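Local coordinates for protein OS-9 homolog (Saccharomyces cerevisiae, PDB 2YMA) that recognises misfolded glycoproteins in the endoplasmic reticulum lumen as a lectin of the HRD1 ubiquitin ligase complex and self-associates through a dimerization domain, at residues 72-77 with 127-132; 85-90 with 100-105. All coordinates share one frame; numbering follows the deposited sequence.

Contact 1. Residues 72-77 with 127-132; sequences SLPNGH and GNFLSY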
ATOM      1  N   SER A  72      -3.632 -14.331   5.090  1.00 46.75           N
ATOM      2  CA  SER A  72      -4.608 -14.699   4.089  1.00 52.36           C
ATOM      3  C   SER A  72      -5.142 -13.442   3.397  1.00 45.34           C
ATOM      4  O   SER A  72      -5.226 -12.360   4.002  1.00 42.88           O
ATOM      5  CB  SER A  72      -5.751 -15.471   4.741  1.00 58.73           C
ATOM      6  OG  SER A  72      -6.441 -14.653   5.670  1.00 54.70           O
ATOM      7  N   LEU A  73      -5.489 -13.610   2.125  1.00 50.40           N
ATOM      8  CA  LEU A  73      -6.071 -12.562   1.300  1.00 43.66           C
ATOM      9  C   LEU A  73      -7.430 -12.127   1.822  1.00 35.49           C
ATOM     10  O   LEU A  73      -8.031 -12.788   2.671  1.00 62.61           O
ATOM     11  CB  LEU A  73      -6.200 -13.057  -0.145  1.00 53.53           C
ATOM     12  CG  LEU A  73      -4.867 -13.547  -0.718  1.00 55.34           C
ATOM     13  CD1 LEU A  73      -5.065 -14.224  -2.061  1.00 64.54           C
ATOM     14  CD2 LEU A  73      -3.873 -12.376  -0.816  1.00 50.66           C
ATOM     15  N   PRO A  74      -7.909 -10.986   1.335  1.00 59.38           N
ATOM     16  CA  PRO A  74      -9.205 -10.470   1.773  1.00 65.41           C
ATOM     17  C   PRO A  74     -10.354 -11.391   1.378  1.00 66.66           C
ATOM     18  O   PRO A  74     -11.409 -11.319   1.998  1.00 72.87           O
ATOM     19  CB  PRO A  74      -9.303  -9.130   1.051  1.00 53.09           C
ATOM     20  CG  PRO A  74      -7.895  -8.727   0.830  1.00 49.96           C
ATOM     21  CD  PRO A  74      -7.156  -9.998   0.549  1.00 52.22           C
ATOM     22  N   ASN A  75     -10.161 -12.240   0.374  1.00 66.68           N
ATOM     23  CA  ASN A  75     -11.172 -13.247   0.056  1.00 66.95           C
ATOM     24  C   ASN A  75     -11.210 -14.407   1.059  1.00 69.21           C
ATOM     25  O   ASN A  75     -12.061 -15.279   0.960  1.00 79.41           O
ATOM     26  CB  ASN A  75     -10.979 -13.799  -1.358  1.00 49.34           C
ATOM     27  CG  ASN A  75      -9.688 -14.565  -1.508  1.00 72.13           C
ATOM     28  OD1 ASN A  75      -8.844 -14.568  -0.603  1.00 58.60           O
ATOM     29  ND2 ASN A  75      -9.515 -15.214  -2.659  1.00 64.96           N
ATOM     30  N   GLY A  76     -10.290 -14.422   2.015  1.00 66.42           N
ATOM     31  CA  GLY A  76     -10.257 -15.490   3.001  1.00 50.69           C
ATOM     32  C   GLY A  76      -9.309 -16.615   2.617  1.00 52.64           C
ATOM     33  O   GLY A  76      -9.032 -17.499   3.424  1.00 49.65           O
ATOM     34  N   HIS A  77      -8.810 -16.582   1.384  1.00 61.57           N
ATOM     35  CA  HIS A  77      -7.850 -17.578   0.914  1.00 59.55           C
ATOM     36  C   HIS A  77      -6.445 -17.310   1.436  1.00 77.05           C
ATOM     37  O   HIS A  77      -5.971 -16.174   1.385  1.00 62.89           O
ATOM     38  CB  HIS A  77      -7.821 -17.629  -0.614  1.00 58.29           C
ATOM     39  CG  HIS A  77      -8.940 -18.426  -1.211  1.00108.41           C
ATOM     40  ND1 HIS A  77      -9.438 -19.566  -0.622  1.00 92.63           N
ATOM     41  CD2 HIS A  77      -9.664 -18.240  -2.342  1.00136.32           C
ATOM     42  CE1 HIS A  77     -10.418 -20.052  -1.362  1.00 86.96           C
ATOM     43  NE2 HIS A  77     -10.577 -19.266  -2.412  1.00128.74           N
ATOM     44  N   GLY A 127      -7.186  -2.491   6.225  1.00 44.15           N
ATOM     45  CA  GLY A 127      -6.575  -3.781   6.444  1.00 43.78           C
ATOM     46  C   GLY A 127      -5.097  -3.735   6.078  1.00 46.64           C
ATOM     47  O   GLY A 127      -4.523  -2.664   5.922  1.00 54.58           O
ATOM     48  N   ASN A 128      -4.493  -4.911   5.949  1.00 43.52           N
ATOM     49  CA  ASN A 128      -3.084  -5.057   5.618  1.00 48.52           C
ATOM     50  C   ASN A 128      -2.820  -5.041   4.117  1.00 45.48           C
ATOM     51  O   ASN A 128      -1.701  -4.754   3.688  1.00 60.10           O
ATOM     52  CB  ASN A 128      -2.529  -6.373   6.214  1.00 36.25           C
ATOM     53  CG  ASN A 128      -2.449  -6.348   7.739  1.00 48.32           C
ATOM     54  OD1 ASN A 128      -3.263  -6.976   8.426  1.00 48.96           O
ATOM     55  ND2 ASN A 128      -1.464  -5.619   8.276  1.00 37.77           N
ATOM     56  N   PHE A 129      -3.822  -5.387   3.315  1.00 43.42           N
ATOM     57  CA  PHE A 129      -3.629  -5.424   1.865  1.00 49.48           C
ATOM     58  C   PHE A 129      -4.061  -4.154   1.170  1.00 42.76           C
ATOM     59  O   PHE A 129      -5.167  -3.665   1.365  1.00 47.61           O
ATOM     60  CB  PHE A 129      -4.352  -6.595   1.226  1.00 42.74           C
ATOM     61  CG  PHE A 129      -3.727  -7.911   1.509  1.00 47.61           C
ATOM     62  CD1 PHE A 129      -2.727  -8.403   0.694  1.00 45.20           C
ATOM     63  CD2 PHE A 129      -4.146  -8.671   2.592  1.00 41.43           C
ATOM     64  CE1 PHE A 129      -2.152  -9.642   0.960  1.00 55.07           C
ATOM     65  CE2 PHE A 129      -3.590  -9.905   2.844  1.00 40.68           C
ATOM     66  CZ  PHE A 129      -2.589 -10.389   2.035  1.00 49.53           C
ATOM     67  N   LEU A 130      -3.158  -3.618   0.363  1.00 44.59           N
ATOM     68  CA  LEU A 130      -3.493  -2.536  -0.542  1.00 48.44           C
ATOM     69  C   LEU A 130      -4.017  -3.166  -1.840  1.00 62.31           C
ATOM     70  O   LEU A 130      -5.005  -2.704  -2.416  1.00 51.52           O
ATOM     71  CB  LEU A 130      -2.262  -1.671  -0.815  1.00 37.88           C
ATOM     72  CG  LEU A 130      -2.433  -0.615  -1.903  1.00 49.01           C
ATOM     73  CD1 LEU A 130      -3.586   0.315  -1.555  1.00 40.55           C
ATOM     74  CD2 LEU A 130      -1.145   0.147  -2.102  1.00 57.40           C
ATOM     75  N   SER A 131      -3.365  -4.244  -2.269  1.00 40.71           N
ATOM     76  CA  SER A 131      -3.728  -4.913  -3.502  1.00 46.87           C
ATOM     77  C   SER A 131      -3.226  -6.359  -3.508  1.00 45.79           C
ATOM     78  O   SER A 131      -2.336  -6.725  -2.737  1.00 41.50           O
ATOM     79  CB  SER A 131      -3.168  -4.141  -4.709  1.00 42.60           C
ATOM     80  OG  SER A 131      -1.797  -4.435  -4.945  1.00 51.95           O
ATOM     81  N   TYR A 132      -3.799  -7.176  -4.389  1.00 43.06           N
ATOM     82  CA  TYR A 132      -3.351  -8.556  -4.553  1.00 49.72           C
ATOM     83  C   TYR A 132      -3.767  -9.117  -5.907  1.00 62.82           C
ATOM     84  O   TYR A 132      -4.588  -8.539  -6.611  1.00 54.93           O
ATOM     85  CB  TYR A 132      -3.896  -9.447  -3.433  1.00 46.75           C
ATOM     86  CG  TYR A 132      -5.395  -9.494  -3.400  1.00 56.73           C
ATOM     87  CD1 TYR A 132      -6.124  -8.519  -2.732  1.00 47.90           C
ATOM     88  CD2 TYR A 132      -6.088 -10.504  -4.049  1.00 52.11           C
ATOM     89  CE1 TYR A 132      -7.503  -8.560  -2.704  1.00 51.64           C
ATOM     90  CE2 TYR A 132      -7.460 -10.553  -4.025  1.00 67.87           C
ATOM     91  CZ  TYR A 132      -8.164  -9.582  -3.353  1.00 73.59           C
ATOM     92  OH  TYR A 132      -9.539  -9.636  -3.335  1.00 91.65           O
TER

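Contact 2. Residues 85-90 with 100-105; sequences CVWLAE and TTLSLN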
ATOM      1  N   CYS A  85       1.210  -9.477  -4.391  1.00 58.02           N
ATOM      2  CA  CYS A  85       0.436  -8.563  -3.558  1.00 44.13           C
ATOM      3  C   CYS A  85       1.251  -7.381  -3.086  1.00 46.35           C
ATOM      4  O   CYS A  85       2.468  -7.351  -3.249  1.00 45.73           O
ATOM      5  CB  CYS A  85      -0.078  -9.305  -2.325  1.00 46.46           C
ATOM      6  SG  CYS A  85       1.262  -9.795  -1.175  1.00 46.70           S
ATOM      7  N   VAL A  86       0.553  -6.409  -2.506  1.00 39.60           N
ATOM      8  CA  VAL A  86       1.178  -5.374  -1.714  1.00 41.64           C
ATOM      9  C   VAL A  86       0.556  -5.430  -0.323  1.00 51.89           C
ATOM     10  O   VAL A  86      -0.648  -5.180  -0.147  1.00 39.97           O
ATOM     11  CB  VAL A  86       1.000  -3.960  -2.312  1.00 49.02           C
ATOM     12  CG1 VAL A  86       1.504  -2.915  -1.326  1.00 34.50           C
ATOM     13  CG2 VAL A  86       1.756  -3.855  -3.599  1.00 35.62           C
ATOM     14  N   TRP A  87       1.389  -5.778   0.653  1.00 37.99           N
ATOM     15  CA  TRP A  87       0.946  -6.036   2.018  1.00 38.97           C
ATOM     16  C   TRP A  87       1.664  -5.049   2.935  1.00 31.38           C
ATOM     17  O   TRP A  87       2.875  -4.846   2.803  1.00 41.30           O
ATOM     18  CB  TRP A  87       1.274  -7.495   2.387  1.00 33.06           C
ATOM     19  CG  TRP A  87       0.864  -7.940   3.789  1.00 48.88           C
ATOM     20  CD1 TRP A  87      -0.357  -8.447   4.176  1.00 44.33           C
ATOM     21  CD2 TRP A  87       1.684  -7.942   4.967  1.00 45.80           C
ATOM     22  NE1 TRP A  87      -0.340  -8.756   5.518  1.00 37.48           N
ATOM     23  CE2 TRP A  87       0.895  -8.457   6.026  1.00 50.20           C
ATOM     24  CE3 TRP A  87       3.009  -7.561   5.230  1.00 48.80           C
ATOM     25  CZ2 TRP A  87       1.389  -8.593   7.330  1.00 49.60           C
ATOM     26  CZ3 TRP A  87       3.500  -7.704   6.529  1.00 46.87           C
ATOM     27  CH2 TRP A  87       2.689  -8.210   7.561  1.00 46.12           C
ATOM     28  N   LEU A  88       0.925  -4.422   3.847  1.00 38.32           N
ATOM     29  CA  LEU A  88       1.487  -3.374   4.707  1.00 40.52           C
ATOM     30  C   LEU A  88       1.216  -3.681   6.157  1.00 37.21           C
ATOM     31  O   LEU A  88       0.162  -4.209   6.496  1.00 47.40           O
ATOM     32  CB  LEU A  88       0.819  -2.014   4.462  1.00 43.01           C
ATOM     33  CG  LEU A  88       0.587  -1.321   3.136  1.00 58.77           C
ATOM     34  CD1 LEU A  88      -0.327  -2.151   2.247  1.00 66.01           C
ATOM     35  CD2 LEU A  88      -0.051   0.020   3.461  1.00 53.76           C
ATOM     36  N   ALA A  89       2.135  -3.271   7.020  1.00 48.54           N
ATOM     37  CA  ALA A  89       1.956  -3.437   8.455  1.00 43.98           C
ATOM     38  C   ALA A  89       2.769  -2.407   9.221  1.00 49.74           C
ATOM     39  O   ALA A  89       3.891  -2.050   8.818  1.00 42.29           O
ATOM     40  CB  ALA A  89       2.352  -4.858   8.877  1.00 42.90           C
ATOM     41  N   GLU A  90       2.192  -1.911  10.315  1.00 45.39           N
ATOM     42  CA  GLU A  90       2.937  -1.073  11.243  1.00 48.58           C
ATOM     43  C   GLU A  90       4.013  -1.917  11.907  1.00 54.83           C
ATOM     44  O   GLU A  90       3.788  -3.083  12.268  1.00 43.11           O
ATOM     45  CB  GLU A  90       2.032  -0.496  12.335  1.00 52.40           C
ATOM     46  CG  GLU A  90       0.916   0.406  11.847  1.00 66.91           C
ATOM     47  CD  GLU A  90       0.157   1.054  12.997  1.00 92.32           C
ATOM     48  OE1 GLU A  90       0.660   1.018  14.144  1.00102.04           O
ATOM     49  OE2 GLU A  90      -0.939   1.604  12.757  1.00101.09           O
ATOM     50  N   THR A 100       7.924   2.433  12.004  1.00 75.39           N
ATOM     51  CA  THR A 100       7.878   2.592  10.557  1.00 57.67           C
ATOM     52  C   THR A 100       6.757   1.728  10.007  1.00 58.60           C
ATOM     53  O   THR A 100       6.192   0.894  10.715  1.00 52.79           O
ATOM     54  CB  THR A 100       9.199   2.147   9.876  1.00 52.22           C
ATOM     55  OG1 THR A 100       9.207   2.589   8.514  1.00 59.70           O
ATOM     56  CG2 THR A 100       9.349   0.609   9.910  1.00 51.66           C
ATOM     57  N   THR A 101       6.439   1.928   8.738  1.00 59.08           N
ATOM     58  CA  THR A 101       5.502   1.053   8.062  1.00 44.97           C
ATOM     59  C   THR A 101       6.310   0.143   7.139  1.00 54.62           C
ATOM     60  O   THR A 101       7.206   0.600   6.418  1.00 45.16           O
ATOM     61  CB  THR A 101       4.399   1.856   7.307  1.00 37.72           C
ATOM     62  OG1 THR A 101       3.485   2.429   8.259  1.00 43.67           O
ATOM     63  CG2 THR A 101       3.618   0.964   6.375  1.00 34.85           C
ATOM     64  N   LEU A 102       6.024  -1.154   7.207  1.00 41.84           N
ATOM     65  CA  LEU A 102       6.669  -2.116   6.329  1.00 45.18           C
ATOM     66  C   LEU A 102       5.792  -2.317   5.102  1.00 52.74           C
ATOM     67  O   LEU A 102       4.597  -2.593   5.208  1.00 40.44           O
ATOM     68  CB  LEU A 102       6.889  -3.445   7.062  1.00 48.20           C
ATOM     69  CG  LEU A 102       7.810  -4.545   6.508  1.00 52.79           C
ATOM     70  CD1 LEU A 102       7.012  -5.636   5.900  1.00 51.01           C
ATOM     71  CD2 LEU A 102       8.834  -4.039   5.511  1.00 64.01           C
ATOM     72  N   SER A 103       6.391  -2.141   3.937  1.00 44.95           N
ATOM     73  CA  SER A 103       5.727  -2.449   2.686  1.00 34.09           C
ATOM     74  C   SER A 103       6.347  -3.714   2.110  1.00 38.79           C
ATOM     75  O   SER A 103       7.557  -3.767   1.879  1.00 51.19           O
ATOM     76  CB  SER A 103       5.893  -1.284   1.701  1.00 56.76           C
ATOM     77  OG  SER A 103       5.400  -1.617   0.414  1.00 39.50           O
ATOM     78  N   LEU A 104       5.511  -4.723   1.868  1.00 42.04           N
ATOM     79  CA  LEU A 104       5.964  -5.991   1.292  1.00 38.11           C
ATOM     80  C   LEU A 104       5.314  -6.186  -0.064  1.00 48.18           C
ATOM     81  O   LEU A 104       4.088  -6.290  -0.172  1.00 48.11           O
ATOM     82  CB  LEU A 104       5.600  -7.175   2.208  1.00 43.54           C
ATOM     83  CG  LEU A 104       5.776  -8.546   1.547  1.00 45.36           C
ATOM     84  CD1 LEU A 104       7.235  -8.772   1.102  1.00 44.16           C
ATOM     85  CD2 LEU A 104       5.300  -9.657   2.466  1.00 49.91           C
ATOM     86  N   ASN A 105       6.137  -6.241  -1.102  1.00 45.35           N
ATOM     87  CA  ASN A 105       5.621  -6.313  -2.458  1.00 38.85           C
ATOM     88  C   ASN A 105       6.038  -7.622  -3.079  1.00 42.13           C
ATOM     89  O   ASN A 105       7.154  -7.771  -3.580  1.00 52.81           O
ATOM     90  CB  ASN A 105       6.102  -5.120  -3.307  1.00 39.38           C
ATOM     91  CG  ASN A 105       5.505  -5.112  -4.723  1.00 55.30           C
ATOM     92  OD1 ASN A 105       4.578  -5.871  -5.044  1.00 53.20           O
ATOM     93  ND2 ASN A 105       6.039  -4.239  -5.574  1.00 49.00           N
TER

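Contact 1. Residues 72-77 with 127-132
Pro-74 sits against the aromatic rings of Phe-129 and Tyr-132, a CH-pi contact that sets a type I beta turn, Leu-73 to Gly-76, against two aromatic side chains of the bulged strand 129-133 in the Yos9 dimerization domain. The CD methylene serves both rings: it lies over a face of Phe-129, 4.3 Å from the ring centroid, and over a face of Tyr-132, where CD is 4.0 Å from the centroid. CG of Pro-74 joins it on the tyrosine, reaching CE1 of Tyr-132 at 3.6 Å. Leu-73 fills in alongside. Its CD2 methyl touches CE1 and CZ of Phe-129 and, at 3.9 Å, CB of Tyr-132, so one leucine branch bridges the two aromatic side chains. No hydrogen bond crosses between the segments; the attachment is apolar.

Backbone geometry sets up this pairing. The extra residue of the classic bulge at Leu-130 and Ser-131, opposite Val-86, together with the corner at Leu-130, lets Phe-129 and Tyr-132 both point toward the turn. In Tyr-132, CG stands between the backbone N and the carbonyl carbon (chi1 61°), and the ring that starts there has one face under Pro-74 CD. Farther out, the Phe-129 ring packs edge-to-face with that of Trp-87, while the tyrosine ring also meets Phe-115 of the second subunit, which carries this surface contact to the dimer interface. The turn itself is closed by Gly-76 N donating to Leu-73 O at 2.9 Å. An Asx turn overlaps its end: His-77 N gives its hydrogen to Asn-75 OD1 at 2.8 Å, approaching from above the plane of the side-chain carbonyl.

Contact 2. Residues 85-90 with 100-105
Trp-87 and Leu-104 form a hydrogen-bonded pair in the antiparallel beta hairpin of strands 84-92 and 98-106, and Ala-89 with Leu-102 repeats the pattern two residues on. Each pair is closed by two backbone hydrogen bonds. Trp-87 N reaches Leu-104 O at 2.9 Å, and the return bond from Leu-104 N to Trp-87 O is 2.8 Å; Leu-102 N to Ala-89 O is likewise short and nearly straight, at 169°. Weaker CA-H...O contacts supplement them, among them Leu-88 CA to Leu-102 O at 3.2 Å.

Apolar packing occupies the face that carries Trp-87, Leu-102 and Leu-104. Trp-87 extends CG anti to its backbone N (chi1 -180°), and the benzo side of the indole meets the leucines at its edge, near the ring plane: CE3 lies 4.0 Å from CB of Leu-104, and CZ3 is 4.1 Å from CD1 of Leu-102. Helix 52-67 covers this face, with Met-65 against both Trp-87 and Leu-104.

The other face, with Val-86, Leu-88, Glu-90, Thr-101, Ser-103 and Asn-105, is mixed. CG2 of Val-86 packs 3.8 Å from OD1 of Asn-105. Thr-101 OG1 hydrogen-bonds to the carbonyl O of Phe-120, and Glu-90 OE2 forms a salt bridge with Arg-34. Asn-105 ND2 hydrogen-bonds to OD1 of Asn-105 of the second subunit, whose Leu-130 packs on Val-86, Leu-88 and Ser-103. The chemistry thus divides the hairpin: one face is apolar and helix-covered, while the opposite face combines aliphatic and polar groups, part of which serve dimerization.

How the contacts relate
The two contacts illustrate how a sheet can tie a surface turn to a buried hairpin. Their centres lie about 12 Å apart, and contact 2, whose centre is about 8 Å from that of the chain against 14 Å for contact 1, is nested in sequence inside the loop that contact 1 closes. Strand 84-92 is the shared element, pairing with both strand 98-106 and strand 129-133. Probable hydrogen bonds join them directly: Leu-88 N to Asn-128 O at 2.7 Å and Val-86 N to Ser-131 O at 2.9 Å. Both contacts touch the second subunit, so this part of the sheet contributes to the homodimer interface.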